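PDB 4UOP: lipoteichoic acid primase, which is a sulfatase-family protein whose extracellular catalytic domain has an alpha/beta fold and binds a magnesium ion. Local coordinates for residues L196-F201 / I265-D270; S114-T119 / Y215-S220; Y387-D392 / G398-Y403. One frame throughout, in Å; residues are numbered along the deposited sequence.

In the fold
Contacts 1 and 2 both belong to the large alpha/beta part of the chain, and their segments alternate in sequence: 114-119, 196-201, 215-220, 265-270. Their centres are about 19 Å apart, yet they touch, because L218 of strand 214-219 packs on Y197 and A200 of helix 193-209. Helices thus cover the central mixed sheet on both faces. Contact 3 comes later in the chain, in a separate five-stranded antiparallel sheet. Its centre lies about 29 Å from that of contact 2 and about 42 Å from that of contact 1, and contacts 1 and 3 sit on opposite sides of the chain's centre. The three contacts therefore sample the layered core and the smaller C-terminal sheet.

Contact 1: residues L196-F201 / I265-D270; sequences LYNKAF and IQKLKD
N198 and F201 of helix 193-209 meet K267 and L268 of helix 246-271 where the two helices run side by side, their local axes 11.2 Å apart and 23° from parallel. The polar part of the contact is gathered at the end of K267. Its NZ donates to OD1 of N198 over 3.0 Å, arriving 38° above the carbonyl plane of the amide, and the two side chains cross at about a right angle. A water takes a second bond from K267 NZ at 2.6 Å and passes one on to the backbone O of N198 at 2.8 Å, so the ammonium group is tied to both the side chain and the main chain of the same residue.

The apolar part is laid over F201. K267 bends at its third torsion (chi3 76°), and its CB and CE lie over the same face of the ring: CB is offset toward the rim, while CE makes a CH-pi contact 4.1 Å from the ring centroid. At the far end of the ring, CE1 of F201 comes to 3.5 Å from the backbone O of K267, a contact only; that oxygen accepts a hydrogen bond from S271 OG. L268 runs antiparallel alongside the ring and touches CD1 of F201 with its CD2 at 4.2 Å. I273 packs against both F201 and L268, and beneath them Y197 and L268 rest on strand 59-65.

K267 thus serves the contact twice, its methylenes covering a buried ring and its ammonium reaching the neutral amide and the water, where N198 and K267 are both partly exposed. Residues 196-201 present no carboxylate to K267, so its charge is probably stabilised here by the amide and the water rather than by an ion pair.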
loop_
_atom_site.group_PDB
_atom_site.type_symbol
_atom_site.label_atom_id
_atom_site.label_comp_id
_atom_site.label_asym_id
_atom_site.label_seq_id
_atom_site.Cartn_x
_atom_site.Cartn_y
_atom_site.Cartn_z
ATOM N N LEU B 196 -15.845 18.021 -18.966
ATOM C CA LEU B 196 -14.388 17.917 -19.139
ATOM C C LEU B 196 -14.015 18.239 -20.572
ATOM O O LEU B 196 -13.213 19.157 -20.833
ATOM C CB LEU B 196 -13.892 16.510 -18.761
ATOM C CG LEU B 196 -12.446 16.163 -19.130
ATOM C CD1 LEU B 196 -11.485 16.987 -18.289
ATOM C CD2 LEU B 196 -12.208 14.681 -18.947
ATOM N N TYR B 197 -14.649 17.541 -21.514
ATOM C CA TYR B 197 -14.282 17.688 -22.913
ATOM C C TYR B 197 -14.742 19.027 -23.502
ATOM O O TYR B 197 -14.023 19.656 -24.281
ATOM C CB TYR B 197 -14.821 16.527 -23.743
ATOM C CG TYR B 197 -14.287 15.175 -23.322
ATOM C CD1 TYR B 197 -12.910 14.959 -23.188
ATOM C CD2 TYR B 197 -15.139 14.114 -23.068
ATOM C CE1 TYR B 197 -12.420 13.729 -22.789
ATOM C CE2 TYR B 197 -14.659 12.874 -22.691
ATOM C CZ TYR B 197 -13.283 12.681 -22.539
ATOM O OH TYR B 197 -12.800 11.448 -22.131
ATOM N N ASN B 198 -15.945 19.456 -23.137
ATOM C CA ASN B 198 -16.480 20.718 -23.649
ATOM C C ASN B 198 -15.728 21.958 -23.179
ATOM O O ASN B 198 -15.636 22.929 -23.910
ATOM C CB ASN B 198 -17.969 20.849 -23.320
ATOM C CG ASN B 198 -18.839 20.028 -24.244
ATOM O OD1 ASN B 198 -18.415 19.643 -25.327
ATOM N ND2 ASN B 198 -20.071 19.773 -23.828
ATOM N N LYS B 199 -15.227 21.953 -21.956
ATOM C CA LYS B 199 -14.472 23.092 -21.464
ATOM C C LYS B 199 -12.993 23.015 -21.835
ATOM O O LYS B 199 -12.361 24.043 -21.985
ATOM C CB LYS B 199 -14.661 23.277 -19.969
ATOM C CG LYS B 199 -16.090 23.704 -19.632
ATOM C CD LYS B 199 -16.231 24.128 -18.186
ATOM C CE LYS B 199 -17.568 24.806 -17.933
ATOM N NZ LYS B 199 -17.585 26.211 -18.431
ATOM N N ALA B 200 -12.459 21.819 -22.042
ATOM C CA ALA B 200 -11.055 21.704 -22.491
ATOM C C ALA B 200 -10.904 22.093 -23.965
ATOM O O ALA B 200 -9.949 22.776 -24.347
ATOM C CB ALA B 200 -10.523 20.298 -22.263
ATOM N N PHE B 201 -11.853 21.671 -24.791
ATOM C CA PHE B 201 -11.715 21.807 -26.225
ATOM C C PHE B 201 -11.390 23.243 -26.704
ATOM O O PHE B 201 -10.492 23.422 -27.530
ATOM C CB PHE B 201 -12.933 21.213 -26.963
ATOM C CG PHE B 201 -12.911 21.480 -28.434
ATOM C CD1 PHE B 201 -12.148 20.690 -29.279
ATOM C CD2 PHE B 201 -13.613 22.550 -28.966
ATOM C CE1 PHE B 201 -12.106 20.953 -30.640
ATOM C CE2 PHE B 201 -13.576 22.816 -30.318
ATOM C CZ PHE B 201 -12.821 22.014 -31.153
ATOM N N ILE B 265 -13.751 13.395 -29.803
ATOM C CA ILE B 265 -13.035 13.024 -31.020
ATOM C C ILE B 265 -13.647 13.700 -32.255
ATOM O O ILE B 265 -12.927 14.215 -33.103
ATOM C CB ILE B 265 -13.004 11.491 -31.214
ATOM C CG1 ILE B 265 -12.130 10.832 -30.148
ATOM C CG2 ILE B 265 -12.493 11.124 -32.594
ATOM C CD1 ILE B 265 -12.283 9.330 -30.049
ATOM N N GLN B 266 -14.971 13.712 -32.354
ATOM C CA GLN B 266 -15.618 14.323 -33.510
ATOM C C GLN B 266 -15.307 15.837 -33.594
ATOM O O GLN B 266 -15.112 16.375 -34.691
ATOM C CB GLN B 266 -17.124 14.057 -33.505
ATOM C CG GLN B 266 -17.842 14.455 -34.787
ATOM C CD GLN B 266 -17.269 13.763 -36.012
ATOM O OE1 GLN B 266 -17.227 12.539 -36.084
ATOM N NE2 GLN B 266 -16.781 14.547 -36.954
ATOM N N LYS B 267 -15.225 16.507 -32.447
ATOM C CA LYS B 267 -14.830 17.914 -32.412
ATOM C C LYS B 267 -13.371 18.120 -32.809
ATOM O O LYS B 267 -13.059 19.081 -33.501
ATOM C CB LYS B 267 -15.107 18.537 -31.044
ATOM C CG LYS B 267 -16.597 18.690 -30.792
ATOM C CD LYS B 267 -16.916 19.010 -29.340
ATOM C CE LYS B 267 -16.623 20.460 -28.992
ATOM N NZ LYS B 267 -17.453 20.919 -27.844
ATOM N N LEU B 268 -12.491 17.228 -32.363
ATOM C CA LEU B 268 -11.097 17.256 -32.783
ATOM C C LEU B 268 -10.994 17.046 -34.297
ATOM O O LEU B 268 -10.155 17.655 -34.946
ATOM C CB LEU B 268 -10.272 16.188 -32.052
ATOM C CG LEU B 268 -10.110 16.304 -30.534
ATOM C CD1 LEU B 268 -9.346 15.103 -30.002
ATOM C CD2 LEU B 268 -9.460 17.623 -30.105
ATOM N N LYS B 269 -11.825 16.174 -34.857
ATOM C CA LYS B 269 -11.809 15.930 -36.303
ATOM C C LYS B 269 -12.303 17.161 -37.077
ATOM O O LYS B 269 -11.623 17.629 -37.994
ATOM C CB LYS B 269 -12.618 14.674 -36.678
ATOM C CG LYS B 269 -11.972 13.364 -36.253
ATOM C CD LYS B 269 -12.779 12.142 -36.643
ATOM C CE LYS B 269 -12.009 10.868 -36.343
ATOM N NZ LYS B 269 -12.790 9.636 -36.633
ATOM N N ASP B 270 -13.474 17.678 -36.706
ATOM C CA ASP B 270 -14.070 18.842 -37.374
ATOM C C ASP B 270 -13.171 20.070 -37.342
ATOM O O ASP B 270 -13.083 20.801 -38.322
ATOM C CB ASP B 270 -15.407 19.216 -36.731
ATOM C CG ASP B 270 -16.488 18.191 -36.988
ATOM O OD1 ASP B 270 -16.335 17.379 -37.925
ATOM O OD2 ASP B 270 -17.505 18.212 -36.256
HETATM O O HOH W 1 -16.468 22.889 -26.537
#

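Contact 2: residues S114-T119 / Y215-S220; sequences SVYTST and YAQLIS
The first torsions of Y116 and Q217 send the two side chains toward each other across the gap between helix 107-117 and strand 214-219. Y116 carries CG beside its backbone N (chi1 -53°), which swings the ring out from the last turn of the helix, while Q217 leaves the strand extended and then bends at its second torsion (chi2 88°), which sets its amide beside the CE1 edge of the phenol. The meeting is edge-on: Q217 CG lies in the plane of the ring, 3.2 Å from Y116 OH, and Q217 CD is 3.6 Å from Y116 CE1. Ring and amide planes stand 85° apart.

Y215 crosses Y116 at about a right angle, its OH 3.6 Å from Y116 CE1. That hydroxyl donates to Q217 OE1 over 2.6 Å, a bond between next-but-one residues of the strand that helps fix the amide's rotation at the ring edge. I219 CD1 adds an apolar contact, 3.9 Å from Y116 OH. No hydrogen bond joins the segments; the hydroxyl of Y116 is instead bonded to E112 OE1, one helical turn back, and F172 meets the ring edge-to-face. At the helix end, T117 OG1 accepts from T119 N at 3.1 Å, forming an ST turn.

On the other face of the strand L218 packs on helix 193-209, so the sheet is sandwiched between helices, the layered alpha/beta core of the sulfatase fold. The I219 side chain is about 7 Å from the magnesium ion; T108, one of its ligands, stands near the start of this same helix, and S220 OG is hydrogen-bonded to the backbone N of E66, another ligand.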
loop_
_atom_site.group_PDB
_atom_site.type_symbol
_atom_site.label_atom_id
_atom_site.label_comp_id
_atom_site.label_asym_id
_atom_site.label_seq_id
_atom_site.Cartn_x
_atom_site.Cartn_y
_atom_site.Cartn_z
ATOM N N SER B 114 3.190 6.845 -13.557
ATOM C CA SER B 114 3.824 5.941 -14.517
ATOM C C SER B 114 3.938 6.575 -15.893
ATOM O O SER B 114 4.989 6.537 -16.532
ATOM C CB SER B 114 3.014 4.641 -14.624
ATOM O OG SER B 114 3.140 3.875 -13.458
ATOM N N VAL B 115 2.851 7.185 -16.335
ATOM C CA VAL B 115 2.820 7.783 -17.653
ATOM C C VAL B 115 3.725 9.017 -17.755
ATOM O O VAL B 115 4.516 9.135 -18.703
ATOM C CB VAL B 115 1.368 8.090 -18.073
ATOM C CG1 VAL B 115 1.326 8.845 -19.390
ATOM C CG2 VAL B 115 0.592 6.782 -18.173
ATOM N N TYR B 116 3.650 9.921 -16.786
ATOM C CA TYR B 116 4.426 11.160 -16.880
ATOM C C TYR B 116 5.938 10.939 -16.681
ATOM O O TYR B 116 6.733 11.635 -17.308
ATOM C CB TYR B 116 3.960 12.214 -15.878
ATOM C CG TYR B 116 2.481 12.545 -15.908
ATOM C CD1 TYR B 116 1.747 12.452 -17.068
ATOM C CD2 TYR B 116 1.831 12.970 -14.753
ATOM C CE1 TYR B 116 0.391 12.749 -17.076
ATOM C CE2 TYR B 116 0.486 13.265 -14.750
ATOM C CZ TYR B 116 -0.233 13.145 -15.910
ATOM O OH TYR B 116 -1.587 13.424 -15.905
ATOM N N THR B 117 6.302 10.018 -15.788
ATOM C CA THR B 117 7.691 9.883 -15.331
ATOM C C THR B 117 8.450 8.717 -15.951
ATOM O O THR B 117 9.688 8.720 -15.919
ATOM C CB THR B 117 7.810 9.732 -13.785
ATOM O OG1 THR B 117 7.326 8.448 -13.359
ATOM C CG2 THR B 117 7.063 10.831 -13.076
ATOM N N SER B 118 7.736 7.714 -16.478
ATOM C CA SER B 118 8.350 6.459 -16.896
ATOM C C SER B 118 9.206 5.853 -15.773
ATOM O O SER B 118 10.293 5.320 -16.018
ATOM C CB SER B 118 9.177 6.662 -18.177
ATOM O OG SER B 118 9.349 5.447 -18.879
ATOM N N THR B 119 8.741 5.998 -14.540
ATOM C CA THR B 119 9.333 5.306 -13.389
ATOM C C THR B 119 8.192 4.563 -12.706
ATOM O O THR B 119 7.017 4.910 -12.897
ATOM C CB THR B 119 10.010 6.270 -12.382
ATOM O OG1 THR B 119 9.033 7.084 -11.720
ATOM C CG2 THR B 119 11.002 7.153 -13.057
ATOM N N TYR B 215 0.681 19.905 -25.495
ATOM C CA TYR B 215 0.396 18.604 -24.924
ATOM C C TYR B 215 -0.712 18.818 -23.912
ATOM O O TYR B 215 -0.550 19.594 -22.955
ATOM C CB TYR B 215 1.654 18.012 -24.262
ATOM C CG TYR B 215 1.429 16.884 -23.268
ATOM C CD1 TYR B 215 0.425 15.940 -23.453
ATOM C CD2 TYR B 215 2.261 16.746 -22.156
ATOM C CE1 TYR B 215 0.227 14.901 -22.541
ATOM C CE2 TYR B 215 2.091 15.706 -21.257
ATOM C CZ TYR B 215 1.052 14.803 -21.440
ATOM O OH TYR B 215 0.875 13.778 -20.539
ATOM N N ALA B 216 -1.847 18.163 -24.138
ATOM C CA ALA B 216 -2.963 18.172 -23.194
ATOM C C ALA B 216 -3.205 16.760 -22.660
ATOM O O ALA B 216 -3.339 15.808 -23.442
ATOM C CB ALA B 216 -4.203 18.698 -23.881
ATOM N N GLN B 217 -3.210 16.620 -21.335
ATOM C CA GLN B 217 -3.541 15.355 -20.661
ATOM C C GLN B 217 -4.902 15.525 -19.981
ATOM O O GLN B 217 -5.050 16.409 -19.152
ATOM C CB GLN B 217 -2.501 15.023 -19.608
ATOM C CG GLN B 217 -2.803 13.767 -18.815
ATOM C CD GLN B 217 -2.265 12.492 -19.431
ATOM O OE1 GLN B 217 -1.316 12.510 -20.230
ATOM N NE2 GLN B 217 -2.822 11.359 -19.006
ATOM N N LEU B 218 -5.871 14.705 -20.362
ATOM C CA LEU B 218 -7.206 14.752 -19.794
ATOM C C LEU B 218 -7.436 13.486 -18.985
ATOM O O LEU B 218 -7.142 12.374 -19.455
ATOM C CB LEU B 218 -8.258 14.880 -20.892
ATOM C CG LEU B 218 -8.255 16.183 -21.689
ATOM C CD1 LEU B 218 -7.241 16.145 -22.813
ATOM C CD2 LEU B 218 -9.621 16.468 -22.291
ATOM N N ILE B 219 -7.950 13.636 -17.765
ATOM C CA ILE B 219 -8.196 12.525 -16.875
ATOM C C ILE B 219 -9.715 12.455 -16.694
ATOM O O ILE B 219 -10.258 13.323 -16.123
ATOM C CB ILE B 219 -7.536 12.748 -15.498
ATOM C CG1 ILE B 219 -6.082 13.178 -15.681
ATOM C CG2 ILE B 219 -7.568 11.513 -14.654
ATOM C CD1 ILE B 219 -5.265 12.103 -16.262
ATOM N N SER B 220 -10.339 11.399 -17.197
ATOM C CA SER B 220 -11.784 11.221 -17.096
ATOM C C SER B 220 -12.203 10.796 -15.706
ATOM O O SER B 220 -11.359 10.448 -14.933
ATOM C CB SER B 220 -12.289 10.236 -18.130
ATOM O OG SER B 220 -12.143 8.961 -17.690
#

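Contact 3: residues Y387-D392 / G398-Y403; sequences YMYQPD and GAATNY
Y387, G398 and M388 bury the most surface where strands 387-390 and 399-402 pair as a beta hairpin in an antiparallel five-stranded sheet. M388 supplies the regular part. It forms a hydrogen-bonded pair with T401, M388 N giving to T401 O at 2.9 Å and T401 N to M388 O at 2.8 Å; Q390 and A399 repeat the pattern nearer the turn. The M388 side chain rises on the face shared with T401 and Q390, then leads off toward A309 and M377.

At the turn end, G398 is wedged against the other strand. Its CA lies 3.2 Å from Q390 O and 3.7 Å from Y389 OH, the hydroxyl being hydrogen-bonded to F395 O in the connecting loop.

Y387 occupies the opposite end, in a non-hydrogen-bonded pair with N402. A chi1 of 75° places CG over the main chain, flanked by its N and C, and its ring stands over the face it shares with Y389 and A400, where CD2 touches A400 CB at 4.0 Å. The OH continues to Y382 OH and R417 NH1, linking the hairpin to strand 381-383 and helix 412-433. Just past the strand, Y403 turns its ring beneath the Y387 backbone: the N of Y387 lies 3.6 Å above the ring plane, over its centre.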
loop_
_atom_site.group_PDB
_atom_site.type_symbol
_atom_site.label_atom_id
_atom_site.label_comp_id
_atom_site.label_asym_id
_atom_site.label_seq_id
_atom_site.Cartn_x
_atom_site.Cartn_y
_atom_site.Cartn_z
ATOM N N TYR B 387 3.420 -15.107 -21.400
ATOM C CA TYR B 387 3.240 -15.700 -20.073
ATOM C C TYR B 387 3.411 -14.683 -18.951
ATOM O O TYR B 387 3.957 -13.602 -19.167
ATOM C CB TYR B 387 4.199 -16.871 -19.867
ATOM C CG TYR B 387 5.639 -16.470 -19.615
ATOM C CD1 TYR B 387 6.524 -16.299 -20.658
ATOM C CD2 TYR B 387 6.094 -16.254 -18.324
ATOM C CE1 TYR B 387 7.835 -15.907 -20.432
ATOM C CE2 TYR B 387 7.405 -15.865 -18.086
ATOM C CZ TYR B 387 8.263 -15.698 -19.146
ATOM O OH TYR B 387 9.568 -15.325 -18.918
ATOM N N MET B 388 2.906 -15.031 -17.771
ATOM C CA MET B 388 3.137 -14.263 -16.557
ATOM C C MET B 388 3.930 -15.097 -15.563
ATOM O O MET B 388 3.788 -16.319 -15.517
ATOM C CB MET B 388 1.822 -13.786 -15.922
ATOM C CG MET B 388 0.895 -14.813 -15.311
ATOM S SD MET B 388 -0.207 -14.036 -14.085
ATOM C CE MET B 388 0.873 -13.861 -12.691
ATOM N N TYR B 389 4.804 -14.439 -14.816
ATOM C CA TYR B 389 5.521 -15.082 -13.735
ATOM C C TYR B 389 5.189 -14.406 -12.413
ATOM O O TYR B 389 5.096 -13.187 -12.341
ATOM C CB TYR B 389 7.038 -15.059 -13.955
ATOM C CG TYR B 389 7.726 -15.602 -12.746
ATOM C CD1 TYR B 389 7.737 -16.961 -12.497
ATOM C CD2 TYR B 389 8.286 -14.752 -11.801
ATOM C CE1 TYR B 389 8.331 -17.477 -11.361
ATOM C CE2 TYR B 389 8.884 -15.258 -10.653
ATOM C CZ TYR B 389 8.901 -16.623 -10.441
ATOM O OH TYR B 389 9.470 -17.144 -9.300
ATOM N N GLN B 390 5.016 -15.217 -11.371
ATOM C CA GLN B 390 4.812 -14.711 -10.015
ATOM C C GLN B 390 5.621 -15.561 -9.036
ATOM O O GLN B 390 5.465 -16.780 -9.005
ATOM C CB GLN B 390 3.328 -14.771 -9.663
ATOM C CG GLN B 390 2.948 -14.105 -8.353
ATOM C CD GLN B 390 1.464 -14.240 -8.033
ATOM O OE1 GLN B 390 1.077 -14.380 -6.864
ATOM N NE2 GLN B 390 0.630 -14.210 -9.063
ATOM N N PRO B 391 6.499 -14.928 -8.244
ATOM C CA PRO B 391 7.230 -15.711 -7.245
ATOM C C PRO B 391 6.369 -16.037 -6.046
ATOM O O PRO B 391 5.250 -15.510 -5.912
ATOM C CB PRO B 391 8.367 -14.778 -6.845
ATOM C CG PRO B 391 7.790 -13.413 -7.019
ATOM C CD PRO B 391 6.882 -13.508 -8.216
ATOM N N ASP B 392 6.880 -16.919 -5.193
ATOM C CA ASP B 392 6.239 -17.217 -3.917
ATOM C C ASP B 392 7.283 -16.960 -2.811
ATOM O O ASP B 392 7.718 -15.820 -2.650
ATOM C CB ASP B 392 5.678 -18.647 -3.920
ATOM C CG ASP B 392 4.657 -18.878 -2.821
ATOM O OD1 ASP B 392 4.525 -18.014 -1.928
ATOM O OD2 ASP B 392 3.975 -19.923 -2.857
ATOM N N GLY B 398 7.875 -20.258 -7.224
ATOM C CA GLY B 398 6.890 -19.478 -7.972
ATOM C C GLY B 398 6.338 -20.261 -9.148
ATOM O O GLY B 398 6.550 -21.473 -9.254
ATOM N N ALA B 399 5.637 -19.568 -10.042
ATOM C CA ALA B 399 4.969 -20.212 -11.157
ATOM C C ALA B 399 4.890 -19.287 -12.364
ATOM O O ALA B 399 4.542 -18.116 -12.224
ATOM C CB ALA B 399 3.565 -20.650 -10.744
ATOM N N ALA B 400 5.255 -19.819 -13.522
ATOM C CA ALA B 400 5.063 -19.160 -14.794
ATOM C C ALA B 400 3.882 -19.825 -15.466
ATOM O O ALA B 400 3.804 -21.065 -15.539
ATOM C CB ALA B 400 6.296 -19.275 -15.660
ATOM N N THR B 401 2.946 -19.005 -15.921
ATOM C CA THR B 401 1.734 -19.490 -16.545
ATOM C C THR B 401 1.614 -18.865 -17.915
ATOM O O THR B 401 1.562 -17.637 -18.036
ATOM C CB THR B 401 0.508 -19.126 -15.690
ATOM O OG1 THR B 401 0.677 -19.652 -14.367
ATOM C CG2 THR B 401 -0.766 -19.704 -16.283
ATOM N N ASN B 402 1.618 -19.710 -18.942
ATOM C CA ASN B 402 1.358 -19.272 -20.300
ATOM C C ASN B 402 -0.053 -18.723 -20.415
ATOM O O ASN B 402 -0.941 -19.132 -19.690
ATOM C CB ASN B 402 1.505 -20.429 -21.285
ATOM C CG ASN B 402 2.930 -20.928 -21.399
ATOM O OD1 ASN B 402 3.858 -20.143 -21.531
ATOM N ND2 ASN B 402 3.108 -22.241 -21.335
ATOM N N TYR B 403 -0.257 -17.833 -21.372
ATOM C CA TYR B 403 -1.569 -17.219 -21.543
ATOM C C TYR B 403 -2.646 -18.148 -22.097
ATOM O O TYR B 403 -3.828 -17.814 -22.039
ATOM C CB TYR B 403 -1.463 -15.950 -22.379
ATOM C CG TYR B 403 -0.688 -14.842 -21.711
ATOM C CD1 TYR B 403 -0.606 -14.728 -20.320
ATOM C CD2 TYR B 403 -0.069 -13.873 -22.473
ATOM C CE1 TYR B 403 0.101 -13.696 -19.722
ATOM C CE2 TYR B 403 0.634 -12.837 -21.890
ATOM C CZ TYR B 403 0.717 -12.747 -20.521
ATOM O OH TYR B 403 1.423 -11.703 -19.969
#